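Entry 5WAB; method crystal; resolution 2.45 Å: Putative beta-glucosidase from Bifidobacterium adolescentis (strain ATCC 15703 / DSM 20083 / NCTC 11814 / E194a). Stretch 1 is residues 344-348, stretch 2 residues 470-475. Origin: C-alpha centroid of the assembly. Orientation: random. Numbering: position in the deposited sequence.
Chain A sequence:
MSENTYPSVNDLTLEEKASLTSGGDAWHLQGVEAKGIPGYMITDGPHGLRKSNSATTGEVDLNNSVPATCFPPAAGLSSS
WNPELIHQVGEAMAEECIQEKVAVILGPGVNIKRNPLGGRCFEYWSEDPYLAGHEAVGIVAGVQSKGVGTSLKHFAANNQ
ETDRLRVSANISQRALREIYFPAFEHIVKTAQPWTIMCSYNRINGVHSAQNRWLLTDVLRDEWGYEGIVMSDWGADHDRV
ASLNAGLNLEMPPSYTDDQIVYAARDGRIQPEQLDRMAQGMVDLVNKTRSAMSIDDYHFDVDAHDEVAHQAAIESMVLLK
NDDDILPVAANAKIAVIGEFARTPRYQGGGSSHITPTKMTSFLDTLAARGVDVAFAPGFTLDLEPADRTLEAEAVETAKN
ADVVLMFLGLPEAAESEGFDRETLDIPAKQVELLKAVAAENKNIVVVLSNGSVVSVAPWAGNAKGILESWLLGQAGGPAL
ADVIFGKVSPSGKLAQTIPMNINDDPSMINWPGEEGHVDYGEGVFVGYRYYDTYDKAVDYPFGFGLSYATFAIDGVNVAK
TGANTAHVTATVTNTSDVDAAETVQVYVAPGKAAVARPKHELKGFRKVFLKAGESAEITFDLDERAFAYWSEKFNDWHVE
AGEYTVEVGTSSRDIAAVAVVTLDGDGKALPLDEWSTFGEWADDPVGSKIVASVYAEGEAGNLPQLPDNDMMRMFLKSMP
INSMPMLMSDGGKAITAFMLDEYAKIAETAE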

ATOM      1  N   PRO A 344      11.868  16.668 -11.735  1.00 30.19           N
ATOM      2  CA  PRO A 344      11.643  15.447 -10.956  1.00 30.64           C
ATOM      3  C   PRO A 344      10.275  14.845 -11.217  1.00 32.67           C
ATOM      4  O   PRO A 344       9.294  15.546 -11.476  1.00 34.09           O
ATOM      5  N   ARG A 345      10.223  13.519 -11.149  1.00 33.22           N
ATOM      6  CA  ARG A 345       8.974  12.772 -11.111  1.00 34.71           C
ATOM      7  C   ARG A 345       8.784  12.270  -9.686  1.00 34.70           C
ATOM      8  O   ARG A 345       9.529  11.398  -9.225  1.00 33.98           O
ATOM      9  N   TYR A 346       7.782  12.814  -8.996  1.00 35.38           N
ATOM     10  CA  TYR A 346       7.609  12.574  -7.573  1.00 34.99           C
ATOM     11  C   TYR A 346       6.191  12.213  -7.159  1.00 35.24           C
ATOM     12  O   TYR A 346       5.959  12.010  -5.963  1.00 35.53           O
ATOM     13  N   GLN A 347       5.246  12.117  -8.090  1.00 35.99           N
ATOM     14  CA  GLN A 347       3.886  11.691  -7.766  1.00 36.07           C
ATOM     15  C   GLN A 347       3.263  11.074  -9.015  1.00 36.60           C
ATOM     16  O   GLN A 347       3.952  10.790  -9.997  1.00 36.48           O
ATOM     17  N   GLY A 348       1.955  10.855  -8.972  1.00 38.64           N
ATOM     18  CA  GLY A 348       1.250  10.242 -10.082  1.00 40.34           C
ATOM     19  C   GLY A 348       0.563  11.247 -10.988  1.00 42.35           C
ATOM     20  O   GLY A 348       1.165  11.773 -11.925  1.00 42.84           O
ATOM     21  N   TRP A 470      11.476   5.115  -5.893  1.00 21.93           N
ATOM     22  CA  TRP A 470      10.052   5.128  -6.216  1.00 22.41           C
ATOM     23  C   TRP A 470       9.547   6.525  -6.554  1.00 24.46           C
ATOM     24  O   TRP A 470      10.061   7.175  -7.469  1.00 25.52           O
ATOM     25  N   LEU A 471       8.536   6.980  -5.816  1.00 24.57           N
ATOM     26  CA  LEU A 471       8.061   8.357  -5.860  1.00 27.26           C
ATOM     27  C   LEU A 471       8.159   8.926  -4.452  1.00 26.54           C
ATOM     28  O   LEU A 471       7.624   8.343  -3.505  1.00 26.65           O
ATOM     29  N   LEU A 472       8.838  10.065  -4.320  1.00 27.03           N
ATOM     30  CA  LEU A 472       9.244  10.582  -3.020  1.00 26.72           C
ATOM     31  C   LEU A 472       8.400  11.748  -2.523  1.00 28.30           C
ATOM     32  O   LEU A 472       8.554  12.147  -1.366  1.00 29.59           O
ATOM     33  N   GLY A 473       7.531  12.310  -3.353  1.00 29.24           N
ATOM     34  CA  GLY A 473       6.770  13.475  -2.952  1.00 30.21           C
ATOM     35  C   GLY A 473       7.568  14.756  -3.116  1.00 31.87           C
ATOM     36  O   GLY A 473       8.629  14.796  -3.743  1.00 32.64           O
ATOM     37  N   GLN A 474       7.044  15.826  -2.514  1.00 31.77           N
ATOM     38  CA  GLN A 474       7.600  17.154  -2.756  1.00 32.42           C
ATOM     39  C   GLN A 474       8.978  17.347  -2.130  1.00 32.89           C
ATOM     40  O   GLN A 474       9.688  18.283  -2.515  1.00 34.58           O
ATOM     41  N   ALA A 475       9.370  16.505  -1.174  1.00 32.64           N
ATOM     42  CA  ALA A 475      10.636  16.661  -0.468  1.00 34.06           C
ATOM     43  C   ALA A 475      11.699  15.661  -0.922  1.00 34.20           C
ATOM     44  O   ALA A 475      12.650  15.398  -0.176  1.00 34.90           O
TER

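Which side chain does most to fill the space between the two stretches? It is Leu471, whose CA-to-CB bond points toward stretch 1 and which has the largest area covered across the contact. Its backbone lies near that of Tyr346, with the two CA atoms 4.6 Å apart. With chi1 in m and chi2 in t, the ends of its side chain meet stretch 1 at several points: Leu471 CD1 comes to 3.4 Å from the carbonyl oxygen Gln347 O and to 4.1 Å from Gly348 N, while Leu471 CD2 lies 3.5 Å from Arg345 NH1. Both methyls lie among main-chain atoms of stretch 1 and the arginine guanidinium, with Leu471 CD2 also 3.5 Å from Arg345 O.

How can a guanidinium sit beside a leucine methyl? The CA-to-CB bond of Arg345 points sideways, but the end of the side chain comes nearer to stretch 2, with chi1 and chi3 in t and chi2 at 149°, between wells. Leu471 CD2 lies over one face of the guanidinium, a direction in which its N-H groups do not point. The contact is thus nonpolar in character, and Arg345 NH1 finds its hydrogen bond elsewhere in the structure.

What does Tyr346 contribute? Its carbonyl and its ring both meet stretch 2. Tyr346 O accepts the one hydrogen bond between the stretches, from Gly473 N at 3.1 Å with an N-H...O angle of 140°, and the same oxygen lies 3.7 Å from Leu471 CB. The side chain leaves the backbone sideways with chi1 in p and chi2 at -82°, bringing Tyr346 CD2 to 3.8 Å from Gln474 N. The ring lies oblique to the Gly473–Gln474 backbone, so this part of the packing is van der Waals contact with main-chain atoms.

Why does a glycine suit the place beside Tyr346? Gly473 has phi/psi of 82/-167, and at these angles a CB would be jammed against the carbonyl oxygen of Leu472. That local constraint alone calls for glycine; such a CB would point away from stretch 1, so the requirement comes from the backbone of stretch 2 itself.

Where do the remaining polar side chains go? The CA-to-CB bond of Gln347 points away, with chi1 in p and chi2 in t, and its nearest side-chain approach to stretch 2 is Gln347 CB to Leu471 CD1 at 5.2 Å. Gln474 starts sideways, also with chi1 in p and chi2 in t, but its end leads away. Both amide groups are hydrogen-bonded elsewhere in the structure, leaving the link between the stretches to a single backbone hydrogen bond and close packing.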

ATOM      1  CB  PRO A 344      11.764  15.929  -9.506  1.00 29.11           C
ATOM      2  CG  PRO A 344      11.376  17.361  -9.568  1.00 30.70           C
ATOM      3  CD  PRO A 344      11.896  17.870 -10.885  1.00 30.36           C
ATOM      4  CB  ARG A 345       8.962  11.622 -12.114  1.00 36.59           C
ATOM      5  CG  ARG A 345       7.714  10.775 -11.971  1.00 38.60           C
ATOM      6  CD  ARG A 345       7.266  10.148 -13.270  1.00 39.87           C
ATOM      7  NE  ARG A 345       5.947   9.542 -13.120  1.00 40.98           N
ATOM      8  CZ  ARG A 345       5.728   8.355 -12.563  1.00 41.58           C
ATOM      9  NH1 ARG A 345       6.741   7.637 -12.101  1.00 41.40           N
ATOM     10  NH2 ARG A 345       4.494   7.883 -12.463  1.00 43.23           N
ATOM     11  CB  TYR A 346       8.050  13.808  -6.775  1.00 35.90           C
ATOM     12  CG  TYR A 346       7.210  15.036  -7.058  1.00 38.14           C
ATOM     13  CD1 TYR A 346       7.458  15.825  -8.176  1.00 39.12           C
ATOM     14  CD2 TYR A 346       6.170  15.409  -6.215  1.00 39.51           C
ATOM     15  CE1 TYR A 346       6.700  16.948  -8.447  1.00 39.36           C
ATOM     16  CE2 TYR A 346       5.403  16.537  -6.480  1.00 39.67           C
ATOM     17  CZ  TYR A 346       5.676  17.298  -7.599  1.00 40.22           C
ATOM     18  OH  TYR A 346       4.925  18.417  -7.877  1.00 42.67           O
ATOM     19  CB  GLN A 347       3.049  12.859  -7.226  1.00 35.24           C
ATOM     20  CG  GLN A 347       3.003  14.089  -8.123  1.00 35.50           C
ATOM     21  CD  GLN A 347       2.005  15.137  -7.629  1.00 35.87           C
ATOM     22  OE1 GLN A 347       0.941  14.799  -7.101  1.00 36.39           O
ATOM     23  NE2 GLN A 347       2.342  16.411  -7.803  1.00 35.31           N
ATOM     24  CB  TRP A 470       9.243   4.555  -5.050  1.00 20.75           C
ATOM     25  CG  TRP A 470       9.631   3.165  -4.674  1.00 20.07           C
ATOM     26  CD1 TRP A 470      10.333   2.785  -3.571  1.00 19.47           C
ATOM     27  CD2 TRP A 470       9.331   1.961  -5.393  1.00 19.25           C
ATOM     28  NE1 TRP A 470      10.492   1.421  -3.558  1.00 19.16           N
ATOM     29  CE2 TRP A 470       9.885   0.891  -4.665  1.00 19.34           C
ATOM     30  CE3 TRP A 470       8.649   1.685  -6.583  1.00 19.48           C
ATOM     31  CZ2 TRP A 470       9.783  -0.435  -5.085  1.00 19.94           C
ATOM     32  CZ3 TRP A 470       8.546   0.371  -7.001  1.00 20.36           C
ATOM     33  CH2 TRP A 470       9.112  -0.674  -6.252  1.00 20.81           C
ATOM     34  CB  LEU A 471       6.620   8.444  -6.386  1.00 29.09           C
ATOM     35  CG  LEU A 471       6.377   7.978  -7.829  1.00 30.99           C
ATOM     36  CD1 LEU A 471       4.897   8.059  -8.199  1.00 31.75           C
ATOM     37  CD2 LEU A 471       7.215   8.780  -8.812  1.00 30.71           C
ATOM     38  CB  LEU A 472      10.715  11.011  -3.070  1.00 26.15           C
ATOM     39  CG  LEU A 472      11.731   9.896  -3.321  1.00 24.30           C
ATOM     40  CD1 LEU A 472      13.105  10.481  -3.574  1.00 24.55           C
ATOM     41  CD2 LEU A 472      11.773   8.937  -2.145  1.00 23.47           C
ATOM     42  CB  GLN A 474       6.652  18.236  -2.236  1.00 32.04           C
ATOM     43  CG  GLN A 474       6.618  18.367  -0.722  1.00 31.71           C
ATOM     44  CD  GLN A 474       5.716  19.494  -0.266  1.00 32.27           C
ATOM     45  OE1 GLN A 474       4.660  19.726  -0.848  1.00 32.43           O
ATOM     46  NE2 GLN A 474       6.138  20.214   0.768  1.00 32.87           N
ATOM     47  CB  ALA A 475      10.416  16.555   1.039  1.00 33.91           C
TER